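Local coordinates for RNA polymerase sigma factor SIGMA-28 (FliA) (Aquifex aeolicus, PDB 1RP3), which probably acts as the flagellar sigma factor that directs RNA polymerase to promoter DNA, and is held inactive here by the anti-sigma factor FlgM, at residues Lys20-Val25 and Ile51-Ala56; Lys26-Asn31 and Tyr71-Ile76. All coordinates share one frame; numbering follows the deposited sequence.

Contact 1: residues Lys20-Val25 and Ile51-Ala56; sequences KYLPLV and IGLIKA
Leu-53 reaches across to Tyr-21, Leu-22 and Val-25 in a buried, wholly apolar helix-helix contact between helix 7-33 and helix 42-58. The two short segments run roughly antiparallel, at 139°, with their axes 10.5 Å apart at closest approach. That spacing is wide enough for one long side chain to stand between the backbones, and leucine fills it with a forked end. Its CG lies anti to the backbone N (chi1 165°), which carries both methyls over to the other helix. Leu-53 CD1 is nearest Tyr-21 CB, 3.7 Å away at the root of that side chain, while the phenol ring leads away from Leu-53 and the tyrosine touches Glu-69 of helix 66-85. The second methyl, CD2, is 3.8 Å from Val-25 CG2, one helical turn further on, and 4.0 Å from Leu-22 CD1, whose side chain crosses that of Leu-53 at about a right angle. Both segments fall within sigma-70 region 2, an all-helical unit, and the contact belongs to its hydrophobic core, which helix 66-85 closes. Valine suits its place by branching right at the backbone: with CG1 anti to the backbone N, CG2 is left facing Leu-53. Pro-23, which has no N-H to give, accompanies a kink in helix 7-33 just here. Leu-22 also packs on Ile-11 of the FlgM chain and, in its own chain, on Val-50 of helix 42-58.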
loop_
_atom_site.group_PDB
_atom_site.type_symbol
_atom_site.label_atom_id
_atom_site.label_comp_id
_atom_site.label_asym_id
_atom_site.label_seq_id
_atom_site.Cartn_x
_atom_site.Cartn_y
_atom_site.Cartn_z
ATOM N N LYS A 20 3.200 21.205 1.065
ATOM C CA LYS A 20 1.933 20.949 0.388
ATOM C C LYS A 20 1.592 19.473 0.277
ATOM O O LYS A 20 0.446 19.093 0.478
ATOM C CB LYS A 20 1.924 21.588 -1.011
ATOM C CG LYS A 20 0.639 21.342 -1.789
ATOM C CD LYS A 20 0.657 21.960 -3.187
ATOM C CE LYS A 20 -0.698 21.741 -3.875
ATOM N NZ LYS A 20 -0.743 22.366 -5.228
ATOM N N TYR A 21 2.595 18.646 -0.004
ATOM C CA TYR A 21 2.380 17.218 -0.175
ATOM C C TYR A 21 2.599 16.287 1.021
ATOM O O TYR A 21 2.420 15.073 0.905
ATOM C CB TYR A 21 3.138 16.738 -1.406
ATOM C CG TYR A 21 2.550 17.294 -2.678
ATOM C CD1 TYR A 21 1.332 16.818 -3.160
ATOM C CD2 TYR A 21 3.186 18.322 -3.381
ATOM C CE1 TYR A 21 0.753 17.353 -4.308
ATOM C CE2 TYR A 21 2.622 18.865 -4.533
ATOM C CZ TYR A 21 1.400 18.374 -4.992
ATOM O OH TYR A 21 0.836 18.890 -6.139
ATOM N N LEU A 22 2.986 16.834 2.169
ATOM C CA LEU A 22 3.149 16.005 3.364
ATOM C C LEU A 22 1.848 15.191 3.685
ATOM O O LEU A 22 1.917 14.049 4.131
ATOM C CB LEU A 22 3.562 16.864 4.566
ATOM C CG LEU A 22 5.031 17.048 4.983
ATOM C CD1 LEU A 22 5.898 15.893 4.530
ATOM C CD2 LEU A 22 5.563 18.326 4.429
ATOM N N PRO A 23 0.652 15.787 3.498
ATOM C CA PRO A 23 -0.575 15.028 3.784
ATOM C C PRO A 23 -0.681 13.813 2.875
ATOM O O PRO A 23 -1.238 12.784 3.260
ATOM C CB PRO A 23 -1.684 16.030 3.462
ATOM C CG PRO A 23 -1.054 17.326 3.801
ATOM C CD PRO A 23 0.328 17.197 3.219
ATOM N N LEU A 24 -0.143 13.947 1.663
ATOM C CA LEU A 24 -0.143 12.860 0.698
ATOM C C LEU A 24 0.740 11.706 1.204
ATOM O O LEU A 24 0.351 10.542 1.112
ATOM C CB LEU A 24 0.314 13.356 -0.676
ATOM C CG LEU A 24 0.294 12.307 -1.787
ATOM C CD1 LEU A 24 -1.082 11.637 -1.883
ATOM C CD2 LEU A 24 0.670 12.960 -3.102
ATOM N N VAL A 25 1.897 12.023 1.779
ATOM C CA VAL A 25 2.764 10.983 2.316
ATOM C C VAL A 25 2.060 10.224 3.455
ATOM O O VAL A 25 2.212 9.004 3.597
ATOM C CB VAL A 25 4.075 11.566 2.871
ATOM C CG1 VAL A 25 4.931 10.448 3.452
ATOM C CG2 VAL A 25 4.844 12.322 1.776
ATOM N N ILE A 51 11.502 11.432 2.231
ATOM C CA ILE A 51 12.736 11.492 1.456
ATOM C C ILE A 51 12.341 11.387 -0.025
ATOM O O ILE A 51 12.780 12.197 -0.847
ATOM C CB ILE A 51 13.712 10.360 1.816
ATOM C CG1 ILE A 51 14.098 10.443 3.288
ATOM C CG2 ILE A 51 14.959 10.435 0.918
ATOM C CD1 ILE A 51 14.847 11.707 3.621
ATOM N N GLY A 52 11.448 10.443 -0.329
ATOM C CA GLY A 52 10.973 10.266 -1.687
ATOM C C GLY A 52 10.324 11.533 -2.224
ATOM O O GLY A 52 10.568 11.935 -3.357
ATOM N N LEU A 53 9.538 12.193 -1.381
ATOM C CA LEU A 53 8.856 13.425 -1.746
ATOM C C LEU A 53 9.825 14.559 -2.099
ATOM O O LEU A 53 9.658 15.235 -3.110
ATOM C CB LEU A 53 7.936 13.859 -0.608
ATOM C CG LEU A 53 7.411 15.296 -0.634
ATOM C CD1 LEU A 53 6.610 15.582 -1.899
ATOM C CD2 LEU A 53 6.560 15.542 0.610
ATOM N N ILE A 54 10.846 14.744 -1.272
ATOM C CA ILE A 54 11.828 15.798 -1.484
ATOM C C ILE A 54 12.601 15.575 -2.782
ATOM O O ILE A 54 12.889 16.520 -3.504
ATOM C CB ILE A 54 12.819 15.876 -0.303
ATOM C CG1 ILE A 54 12.080 16.279 0.972
ATOM C CG2 ILE A 54 13.952 16.847 -0.613
ATOM C CD1 ILE A 54 12.961 16.250 2.237
ATOM N N LYS A 55 12.964 14.326 -3.050
ATOM C CA LYS A 55 13.688 13.989 -4.267
ATOM C C LYS A 55 12.847 14.235 -5.513
ATOM O O LYS A 55 13.360 14.748 -6.507
ATOM C CB LYS A 55 14.174 12.546 -4.228
ATOM C CG LYS A 55 15.334 12.340 -3.271
ATOM C CD LYS A 55 15.761 10.883 -3.248
ATOM C CE LYS A 55 16.987 10.672 -2.373
ATOM N NZ LYS A 55 17.273 9.204 -2.205
ATOM N N ALA A 56 11.556 13.910 -5.437
ATOM C CA ALA A 56 10.630 14.113 -6.549
ATOM C C ALA A 56 10.465 15.600 -6.836
ATOM O O ALA A 56 10.407 16.017 -7.991
ATOM C CB ALA A 56 9.261 13.489 -6.237
#

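Contact 2: residues Lys26-Asn31 and Tyr71-Ile76; sequences KAIATN and YIKLRI
Ile-28 and Ile-76 have the nearest CA atoms across the two helical segments, 7.9 Å apart; segment 26-31 lies on helix 7-33 and segment 71-76 on helix 66-85. No hydrogen bond joins them, so the contact rests on side-chain packing, with Ile-28 at its centre. Ile-28 CG1 stands anti to the carbonyl carbon (chi1 -68°), and an extended second torsion (chi2 167°) carries the arm on from there, bringing CD1 between two residues of the facing helix. There CD1 meets Lys-73 CG at 3.6 Å and Ile-76 CG2 at 3.8 Å. The shorter branch, Ile-28 CG2, follows at 4.1 Å from Ile-76 CG2, so the two beta-branched chains mesh by their methyls as they pass at a slant. Isoleucine suits both places, offering a broad apolar flank close to the backbone as well as a longer arm. Lys-73 lends only the aliphatic beginning of its chain; beyond CG it bends and carries its amine away from Ile-28, and NZ makes a long, weak ion pair with the C-terminal OXT of Thr-88 of the FlgM chain. Each helix also ties its own side chains. Lys-26 O accepts both Thr-30 N and Thr-30 OG1, the hydroxyl (2.9 Å) coming from above the carbonyl plane. Arg-75 lays CG over one face of the Tyr-71 ring, and its NH1 donates to Tyr-71 OH at 2.9 Å. The arrangement is that of the all-helical sigma-70 region 2, three of whose helices pack on one another, with Ile-28 and Ile-76 buried between two of them.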
loop_
_atom_site.group_PDB
_atom_site.type_symbol
_atom_site.label_atom_id
_atom_site.label_comp_id
_atom_site.label_asym_id
_atom_site.label_seq_id
_atom_site.Cartn_x
_atom_site.Cartn_y
_atom_site.Cartn_z
ATOM N N LYS A 26 1.285 10.952 4.257
ATOM C CA LYS A 26 0.567 10.372 5.385
ATOM C C LYS A 26 -0.466 9.404 4.834
ATOM O O LYS A 26 -0.521 8.243 5.238
ATOM C CB LYS A 26 -0.145 11.480 6.169
ATOM C CG LYS A 26 -0.405 11.230 7.649
ATOM C CD LYS A 26 -0.922 9.855 7.950
ATOM C CE LYS A 26 -1.801 9.837 9.192
ATOM N NZ LYS A 26 -3.144 10.472 8.961
ATOM N N ALA A 27 -1.262 9.883 3.883
ATOM C CA ALA A 27 -2.313 9.083 3.276
ATOM C C ALA A 27 -1.801 7.775 2.668
ATOM O O ALA A 27 -2.373 6.704 2.887
ATOM C CB ALA A 27 -3.022 9.900 2.252
ATOM N N ILE A 28 -0.661 7.864 1.988
ATOM C CA ILE A 28 -0.045 6.717 1.339
ATOM C C ILE A 28 0.504 5.729 2.364
ATOM O O ILE A 28 0.315 4.524 2.225
ATOM C CB ILE A 28 1.056 7.179 0.330
ATOM C CG1 ILE A 28 0.378 7.908 -0.835
ATOM C CG2 ILE A 28 1.848 5.987 -0.196
ATOM C CD1 ILE A 28 1.326 8.699 -1.739
ATOM N N ALA A 29 1.143 6.237 3.410
ATOM C CA ALA A 29 1.709 5.385 4.448
ATOM C C ALA A 29 0.604 4.658 5.200
ATOM O O ALA A 29 0.699 3.458 5.471
ATOM C CB ALA A 29 2.559 6.223 5.403
ATOM N N THR A 30 -0.482 5.372 5.468
ATOM C CA THR A 30 -1.618 4.794 6.174
ATOM C C THR A 30 -2.240 3.667 5.326
ATOM O O THR A 30 -2.561 2.596 5.836
ATOM C CB THR A 30 -2.696 5.891 6.473
ATOM O OG1 THR A 30 -2.114 6.934 7.261
ATOM C CG2 THR A 30 -3.881 5.321 7.242
ATOM N N ASN A 31 -2.404 3.917 4.033
ATOM C CA ASN A 31 -2.998 2.934 3.140
ATOM C C ASN A 31 -2.149 1.679 2.997
ATOM O O ASN A 31 -2.678 0.561 2.941
ATOM C CB ASN A 31 -3.289 3.548 1.779
ATOM C CG ASN A 31 -4.109 2.639 0.909
ATOM O OD1 ASN A 31 -3.657 2.220 -0.152
ATOM N ND2 ASN A 31 -5.315 2.297 1.363
ATOM N N TYR A 71 3.333 12.256 -10.323
ATOM C CA TYR A 71 4.735 11.894 -10.244
ATOM C C TYR A 71 5.170 11.827 -8.771
ATOM O O TYR A 71 5.859 10.889 -8.359
ATOM C CB TYR A 71 5.605 12.898 -11.011
ATOM C CG TYR A 71 7.077 12.551 -10.968
ATOM C CD1 TYR A 71 7.546 11.396 -11.595
ATOM C CD2 TYR A 71 7.993 13.352 -10.273
ATOM C CE1 TYR A 71 8.870 11.032 -11.538
ATOM C CE2 TYR A 71 9.336 12.999 -10.206
ATOM C CZ TYR A 71 9.767 11.828 -10.845
ATOM O OH TYR A 71 11.092 11.432 -10.780
ATOM N N ILE A 72 4.789 12.847 -7.999
ATOM C CA ILE A 72 5.113 12.931 -6.571
ATOM C C ILE A 72 4.612 11.654 -5.896
ATOM O O ILE A 72 5.344 10.987 -5.171
ATOM C CB ILE A 72 4.386 14.128 -5.859
ATOM C CG1 ILE A 72 4.701 15.483 -6.510
ATOM C CG2 ILE A 72 4.704 14.122 -4.378
ATOM C CD1 ILE A 72 6.124 15.832 -6.547
ATOM N N LYS A 73 3.357 11.316 -6.171
ATOM C CA LYS A 73 2.737 10.136 -5.586
ATOM C C LYS A 73 3.509 8.875 -5.920
ATOM O O LYS A 73 3.734 8.020 -5.067
ATOM C CB LYS A 73 1.293 9.990 -6.058
ATOM C CG LYS A 73 0.530 8.939 -5.280
ATOM C CD LYS A 73 -0.500 8.220 -6.135
ATOM C CE LYS A 73 -1.600 9.147 -6.620
ATOM N NZ LYS A 73 -2.518 8.430 -7.554
ATOM N N LEU A 74 3.971 8.798 -7.155
ATOM C CA LEU A 74 4.711 7.643 -7.613
ATOM C C LEU A 74 6.054 7.491 -6.893
ATOM O O LEU A 74 6.426 6.380 -6.488
ATOM C CB LEU A 74 4.904 7.751 -9.120
ATOM C CG LEU A 74 5.649 6.623 -9.818
ATOM C CD1 LEU A 74 4.897 5.300 -9.634
ATOM C CD2 LEU A 74 5.781 6.981 -11.283
ATOM N N ARG A 75 6.778 8.596 -6.721
ATOM C CA ARG A 75 8.070 8.548 -6.037
ATOM C C ARG A 75 7.941 8.216 -4.552
ATOM O O ARG A 75 8.791 7.525 -3.992
ATOM C CB ARG A 75 8.842 9.856 -6.224
ATOM C CG ARG A 75 9.185 10.189 -7.683
ATOM C CD ARG A 75 10.190 9.213 -8.262
ATOM N NE ARG A 75 11.372 9.048 -7.413
ATOM C CZ ARG A 75 12.445 9.845 -7.435
ATOM N NH1 ARG A 75 12.510 10.883 -8.268
ATOM N NH2 ARG A 75 13.457 9.614 -6.604
ATOM N N ILE A 76 6.868 8.694 -3.922
ATOM C CA ILE A 76 6.616 8.441 -2.507
ATOM C C ILE A 76 6.407 6.942 -2.298
ATOM O O ILE A 76 7.056 6.345 -1.443
ATOM C CB ILE A 76 5.368 9.229 -2.003
ATOM C CG1 ILE A 76 5.665 10.726 -1.984
ATOM C CG2 ILE A 76 4.924 8.737 -0.623
ATOM C CD1 ILE A 76 4.420 11.578 -1.790
#

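In the fold
Contacts 1 and 2 occupy adjoining stretches of helix 7-33, which packs on helix 42-58 through segment 20-25 and on helix 66-85 through segment 26-31. Their centres are about 7 Å apart, and they merge into one core where the other two helices also touch: Leu-53 CD1 is 3.5 Å from Ile-72 CG2, and Ala-56 CB is 3.6 Å from Arg-75 CG. Val-25 CG2 closes the junction at 3.7 Å from Ile-76 CD1. The three helices thus pack pairwise around shared side chains inside sigma-70 region 2. FlgM packs on Ile-51 and Ile-54 beside contact 1 and on Lys-26, Asn-31 and Leu-74 beside contact 2, while its ion pair to Lys-26 is long and weak.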